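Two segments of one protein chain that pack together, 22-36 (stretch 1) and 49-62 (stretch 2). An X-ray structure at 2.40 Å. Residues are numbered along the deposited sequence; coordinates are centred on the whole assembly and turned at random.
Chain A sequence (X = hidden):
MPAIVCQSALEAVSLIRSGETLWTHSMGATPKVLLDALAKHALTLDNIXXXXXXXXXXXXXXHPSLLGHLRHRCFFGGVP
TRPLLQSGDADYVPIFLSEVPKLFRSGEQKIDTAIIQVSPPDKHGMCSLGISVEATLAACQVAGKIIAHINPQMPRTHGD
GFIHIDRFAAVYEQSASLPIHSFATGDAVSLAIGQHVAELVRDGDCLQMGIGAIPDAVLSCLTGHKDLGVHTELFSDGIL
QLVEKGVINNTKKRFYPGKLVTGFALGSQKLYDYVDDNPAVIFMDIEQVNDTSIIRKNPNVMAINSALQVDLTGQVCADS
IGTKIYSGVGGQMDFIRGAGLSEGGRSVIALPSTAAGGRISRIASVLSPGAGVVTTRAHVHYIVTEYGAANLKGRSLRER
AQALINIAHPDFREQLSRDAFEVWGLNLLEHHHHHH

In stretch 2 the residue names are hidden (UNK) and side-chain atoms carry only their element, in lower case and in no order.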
# COMPACT_ATOMS: atom_id res chain seq x y z
N LEU A 22 -10.85 23.66 -12.63
CA LEU A 22 -11.81 22.84 -13.32
C LEU A 22 -11.56 21.34 -13.21
O LEU A 22 -10.42 20.86 -13.03
CB LEU A 22 -11.82 23.23 -14.81
CG LEU A 22 -12.12 24.68 -15.20
CD1 LEU A 22 -11.94 24.84 -16.70
CD2 LEU A 22 -13.54 25.05 -14.80
N TRP A 23 -12.65 20.58 -13.33
CA TRP A 23 -12.57 19.13 -13.33
C TRP A 23 -13.26 18.68 -14.60
O TRP A 23 -14.24 19.29 -15.02
CB TRP A 23 -13.28 18.53 -12.12
CG TRP A 23 -13.48 17.06 -12.31
CD1 TRP A 23 -14.62 16.44 -12.77
CD2 TRP A 23 -12.51 16.03 -12.12
NE1 TRP A 23 -14.41 15.09 -12.88
CE2 TRP A 23 -13.12 14.81 -12.48
CE3 TRP A 23 -11.18 16.02 -11.67
CZ2 TRP A 23 -12.45 13.58 -12.42
CZ3 TRP A 23 -10.51 14.80 -11.62
CH2 TRP A 23 -11.15 13.60 -11.98
N THR A 24 -12.73 17.63 -15.21
CA THR A 24 -13.31 17.10 -16.44
C THR A 24 -13.63 15.62 -16.33
O THR A 24 -12.88 14.85 -15.74
CB THR A 24 -12.35 17.28 -17.66
OG1 THR A 24 -12.89 16.60 -18.78
CG2 THR A 24 -10.96 16.72 -17.35
N HIS A 25 -14.77 15.24 -16.91
CA HIS A 25 -15.19 13.84 -16.94
C HIS A 25 -13.98 13.16 -17.58
O HIS A 25 -13.41 13.70 -18.53
CB HIS A 25 -16.40 13.71 -17.84
CG HIS A 25 -17.43 12.73 -17.36
ND1 HIS A 25 -18.73 12.75 -17.82
CD2 HIS A 25 -17.35 11.71 -16.48
CE1 HIS A 25 -19.41 11.78 -17.24
NE2 HIS A 25 -18.60 11.13 -16.42
N SER A 26 -13.58 12.00 -17.10
CA SER A 26 -12.42 11.32 -17.65
C SER A 26 -12.70 10.05 -18.46
O SER A 26 -13.84 9.62 -18.58
CB SER A 26 -11.45 11.01 -16.53
OG SER A 26 -11.01 12.23 -15.95
N MSE A 27 -11.66 9.48 -19.04
CA MSE A 27 -11.82 8.27 -19.82
C MSE A 27 -12.68 8.43 -21.05
O MSE A 27 -12.59 9.42 -21.76
CB MSE A 27 -12.38 7.16 -18.92
CG MSE A 27 -11.36 6.67 -17.92
SE MSE A 27 -10.09 5.38 -18.68
CE MSE A 27 -9.20 6.46 -20.02
N GLY A 28 -13.53 7.43 -21.30
CA GLY A 28 -14.40 7.48 -22.46
C GLY A 28 -15.44 8.57 -22.41
O GLY A 28 -16.08 8.87 -23.41
N ALA A 29 -15.60 9.20 -21.25
CA ALA A 29 -16.60 10.26 -21.09
C ALA A 29 -16.06 11.67 -21.28
O ALA A 29 -16.82 12.63 -21.23
CB ALA A 29 -17.27 10.15 -19.72
N THR A 30 -14.75 11.79 -21.50
CA THR A 30 -14.12 13.09 -21.71
C THR A 30 -15.01 13.93 -22.62
O THR A 30 -15.30 13.54 -23.73
CB THR A 30 -12.70 12.92 -22.32
OG1 THR A 30 -11.89 12.18 -21.42
CG2 THR A 30 -12.05 14.27 -22.59
N PRO A 31 -15.47 15.08 -22.12
CA PRO A 31 -16.34 15.98 -22.88
C PRO A 31 -15.62 16.71 -23.99
O PRO A 31 -15.47 17.93 -23.93
CB PRO A 31 -16.86 16.94 -21.80
CG PRO A 31 -16.67 16.20 -20.51
CD PRO A 31 -15.33 15.54 -20.72
N LYS A 32 -15.20 15.97 -25.00
CA LYS A 32 -14.50 16.53 -26.14
C LYS A 32 -15.22 17.74 -26.76
O LYS A 32 -14.59 18.76 -27.05
CB LYS A 32 -14.31 15.46 -27.22
CG LYS A 32 -13.39 15.88 -28.36
CD LYS A 32 -13.29 14.82 -29.44
CE LYS A 32 -12.39 15.29 -30.56
NZ LYS A 32 -12.85 16.61 -31.06
N VAL A 33 -16.52 17.62 -26.95
CA VAL A 33 -17.31 18.69 -27.53
C VAL A 33 -17.16 19.98 -26.75
O VAL A 33 -17.04 21.06 -27.33
CB VAL A 33 -18.81 18.34 -27.56
CG1 VAL A 33 -19.60 19.48 -28.18
CG2 VAL A 33 -19.04 17.08 -28.35
N LEU A 34 -17.15 19.87 -25.43
CA LEU A 34 -17.02 21.03 -24.57
C LEU A 34 -15.57 21.44 -24.42
O LEU A 34 -15.27 22.63 -24.42
CB LEU A 34 -17.61 20.72 -23.19
CG LEU A 34 -18.94 21.38 -22.79
CD1 LEU A 34 -19.88 21.48 -23.97
CD2 LEU A 34 -19.58 20.58 -21.63
N LEU A 35 -14.68 20.47 -24.32
CA LEU A 35 -13.27 20.78 -24.15
C LEU A 35 -12.70 21.47 -25.39
O LEU A 35 -11.79 22.28 -25.28
CB LEU A 35 -12.48 19.51 -23.79
CG LEU A 35 -12.66 18.87 -22.39
CD1 LEU A 35 -11.82 17.62 -22.30
CD2 LEU A 35 -12.27 19.83 -21.27
N ASP A 36 -13.25 21.18 -26.57
CA ASP A 36 -12.76 21.84 -27.78
C ASP A 36 -13.20 23.29 -27.76
O ASP A 36 -12.49 24.17 -28.23
CB ASP A 36 -13.26 21.16 -29.06
CG ASP A 36 -12.51 19.86 -29.36
OD1 ASP A 36 -11.51 19.57 -28.68
OD2 ASP A 36 -12.92 19.14 -30.29
N UNK A 49 -6.72 26.10 -14.08
CA UNK A 49 -6.16 24.79 -13.74
C UNK A 49 -7.22 23.74 -14.05
O UNK A 49 -8.39 23.89 -13.69
o UNK A 49 -4.86 25.68 -11.90
c UNK A 49 -5.19 23.31 -11.98
c UNK A 49 -5.80 24.67 -12.26
N UNK A 50 -6.80 22.67 -14.71
CA UNK A 50 -7.72 21.60 -15.07
C UNK A 50 -7.29 20.27 -14.48
O UNK A 50 -6.33 19.65 -14.94
c UNK A 50 -8.82 20.53 -17.21
c UNK A 50 -7.81 21.49 -16.59
c UNK A 50 -8.33 19.10 -17.12
c UNK A 50 -9.02 20.90 -18.65
N UNK A 51 -8.03 19.84 -13.45
CA UNK A 51 -7.78 18.57 -12.76
C UNK A 51 -8.37 17.46 -13.63
O UNK A 51 -9.41 17.65 -14.26
c UNK A 51 -7.84 19.42 -10.27
c UNK A 51 -8.45 18.57 -11.38
c UNK A 51 -8.77 19.51 -9.06
c UNK A 51 -6.53 18.80 -9.86
N UNK A 52 -7.71 16.31 -13.66
CA UNK A 52 -8.19 15.22 -14.51
C UNK A 52 -7.53 13.87 -14.22
O UNK A 52 -6.62 13.75 -13.39
n UNK A 52 -5.72 15.43 -18.71
o UNK A 52 -5.90 17.35 -17.56
c UNK A 52 -6.45 15.33 -16.39
c UNK A 52 -6.00 16.13 -17.61
c UNK A 52 -7.91 15.57 -15.98
N UNK A 53 -8.00 12.87 -14.94
CA UNK A 53 -7.46 11.53 -14.85
C UNK A 53 -7.07 11.26 -16.30
O UNK A 53 -6.76 12.20 -17.04
c UNK A 53 -8.45 11.45 -12.01
c UNK A 53 -8.54 10.55 -14.38
c UNK A 53 -10.09 9.70 -12.64
c UNK A 53 -8.70 10.24 -12.88
N UNK A 54 -7.10 10.00 -16.71
CA UNK A 54 -6.76 9.66 -18.08
C UNK A 54 -7.84 10.27 -18.97
O UNK A 54 -9.04 10.07 -18.74
c UNK A 54 -6.20 7.67 -19.56
c UNK A 54 -6.21 7.38 -21.75
n UNK A 54 -5.05 6.94 -21.29
n UNK A 54 -6.92 7.82 -20.73
c UNK A 54 -5.02 7.11 -19.93
c UNK A 54 -6.70 8.13 -18.23
N UNK A 55 -7.44 11.04 -19.98
CA UNK A 55 -8.41 11.67 -20.87
C UNK A 55 -8.31 11.13 -22.29
O UNK A 55 -7.28 10.58 -22.68
c UNK A 55 -6.87 13.57 -21.48
o UNK A 55 -9.26 13.77 -21.69
c UNK A 55 -8.23 13.19 -20.88
N UNK A 56 -9.38 11.28 -23.06
CA UNK A 56 -9.39 10.79 -24.44
C UNK A 56 -9.87 11.85 -25.41
O UNK A 56 -10.90 12.48 -25.18
c UNK A 56 -9.91 8.39 -23.66
c UNK A 56 -9.12 7.32 -24.40
c UNK A 56 -10.30 9.57 -24.55
o UNK A 56 -9.01 7.41 -25.64
o UNK A 56 -8.61 6.38 -23.74
N UNK A 57 -9.13 12.06 -26.50
CA UNK A 57 -9.52 13.04 -27.49
C UNK A 57 -9.50 14.50 -27.04
O UNK A 57 -10.23 15.32 -27.58
N UNK A 58 -8.66 14.83 -26.07
CA UNK A 58 -8.57 16.20 -25.59
C UNK A 58 -7.22 16.83 -25.94
O UNK A 58 -6.75 17.72 -25.23
c UNK A 58 -8.80 16.25 -24.08
N UNK A 59 -6.62 16.38 -27.04
CA UNK A 59 -5.32 16.93 -27.43
C UNK A 59 -5.38 18.37 -27.88
O UNK A 59 -4.33 19.00 -28.07
c UNK A 59 -6.38 14.38 -29.14
c UNK A 59 -5.56 15.57 -29.60
o UNK A 59 -5.77 13.41 -28.63
c UNK A 59 -4.65 16.08 -28.52
o UNK A 59 -7.62 14.40 -29.30
N UNK A 60 -6.58 18.91 -28.06
CA UNK A 60 -6.71 20.30 -28.47
C UNK A 60 -6.34 21.22 -27.30
O UNK A 60 -5.89 22.34 -27.49
c UNK A 60 -8.14 20.60 -28.94
o UNK A 60 -9.08 20.52 -27.89
N UNK A 61 -6.52 20.72 -26.08
CA UNK A 61 -6.20 21.48 -24.88
C UNK A 61 -4.72 21.40 -24.53
O UNK A 61 -4.28 21.99 -23.54
c UNK A 61 -8.65 22.86 -23.68
c UNK A 61 -8.50 21.36 -23.71
c UNK A 61 -7.02 20.99 -23.70
c UNK A 61 -9.18 20.73 -22.49
N UNK A 62 -3.95 20.68 -25.33
CA UNK A 62 -2.53 20.56 -25.07
C UNK A 62 -1.72 21.35 -26.10
O UNK A 62 -0.50 21.23 -26.16
c UNK A 62 -2.11 19.09 -25.10
o UNK A 62 -2.30 18.54 -26.39

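Position 49 has a side chain of three atoms: one carbon carrying an oxygen and a carbon. Its backbone O accepts a nearly straight hydrogen bond from Leu22 N at 2.7 Å. This is Thr49.

Position 50 has four carbons, forked at the second. One fork tip lies 3.6 Å from Thr24 CG2. The shape is leucine, Leu50. It shares a sheet face with Leu22.

Position 51 has the same four-carbon fork. Its N donates to Leu22 O at 2.6 Å, and its CB lies 3.7 Å from Trp23 CE3. It is Leu51, on the same face as Trp23. Thr24 N makes a weak hydrogen bond to Leu51 O at 3.5 Å.

Position 52 has three carbons, the third carrying one oxygen and one nitrogen. Its CB is 3.5 Å from Thr24 CG2, while the end of the chain leads away. That is an amide, Gln52.

Position 53 again has four carbons forked at the second. One tip meets the edge of the Trp23 ring, 3.5 Å from CH2. It is Leu53. Its N donates to Ser26 OG at 3.2 Å.

Position 54 has one carbon, then a five-membered ring of three carbons and two nitrogens. Its backbone O receives Met27 N at 2.7 Å. This is His54. Met27 CE and His54 ND1 are modelled too close, at 2.7 Å.

Position 55 has one carbon bearing an oxygen and a carbon. That oxygen donates to Thr30 OG1 at 3.1 Å. Hence Thr55.

Position 56 has three carbons, the third with two oxygens, a carboxylate. Its second carbon lies 3.4 Å from Met27 O, and its N donates to Thr30 OG1 at 3.1 Å. It is Glu56.

Position 57 has no side chain and a positive phi. An ideal CB would sit tightly, 3.5 Å from Lys32 CD. It is Gly57.

Position 58 has one carbon, 3.8 Å from Leu35 CD1: Ala58.

Position 59 has three carbons ending in two oxygens, without contact to stretch 1: Glu59.

Position 60 has one carbon and one oxygen. That oxygen donates to Asp36 OD1 at 2.7 Å. It is Ser60.

Position 61 has four carbons forked at the second, with one tip 3.4 Å from Leu35 CD2. It is Leu61.

Position 62 has one carbon and one oxygen, out of reach: Ser62.

The contact begins as two parallel strands. Beyond them, Ser26 and Thr30 hydroxyls accept backbone NH groups. Leu35 then packs against Leu50, Ala58 and Leu61, while Asp36 holds Ser60 and pairs with Lys32.

Stretch 2 49-62: TLLQLHTEGAESLS
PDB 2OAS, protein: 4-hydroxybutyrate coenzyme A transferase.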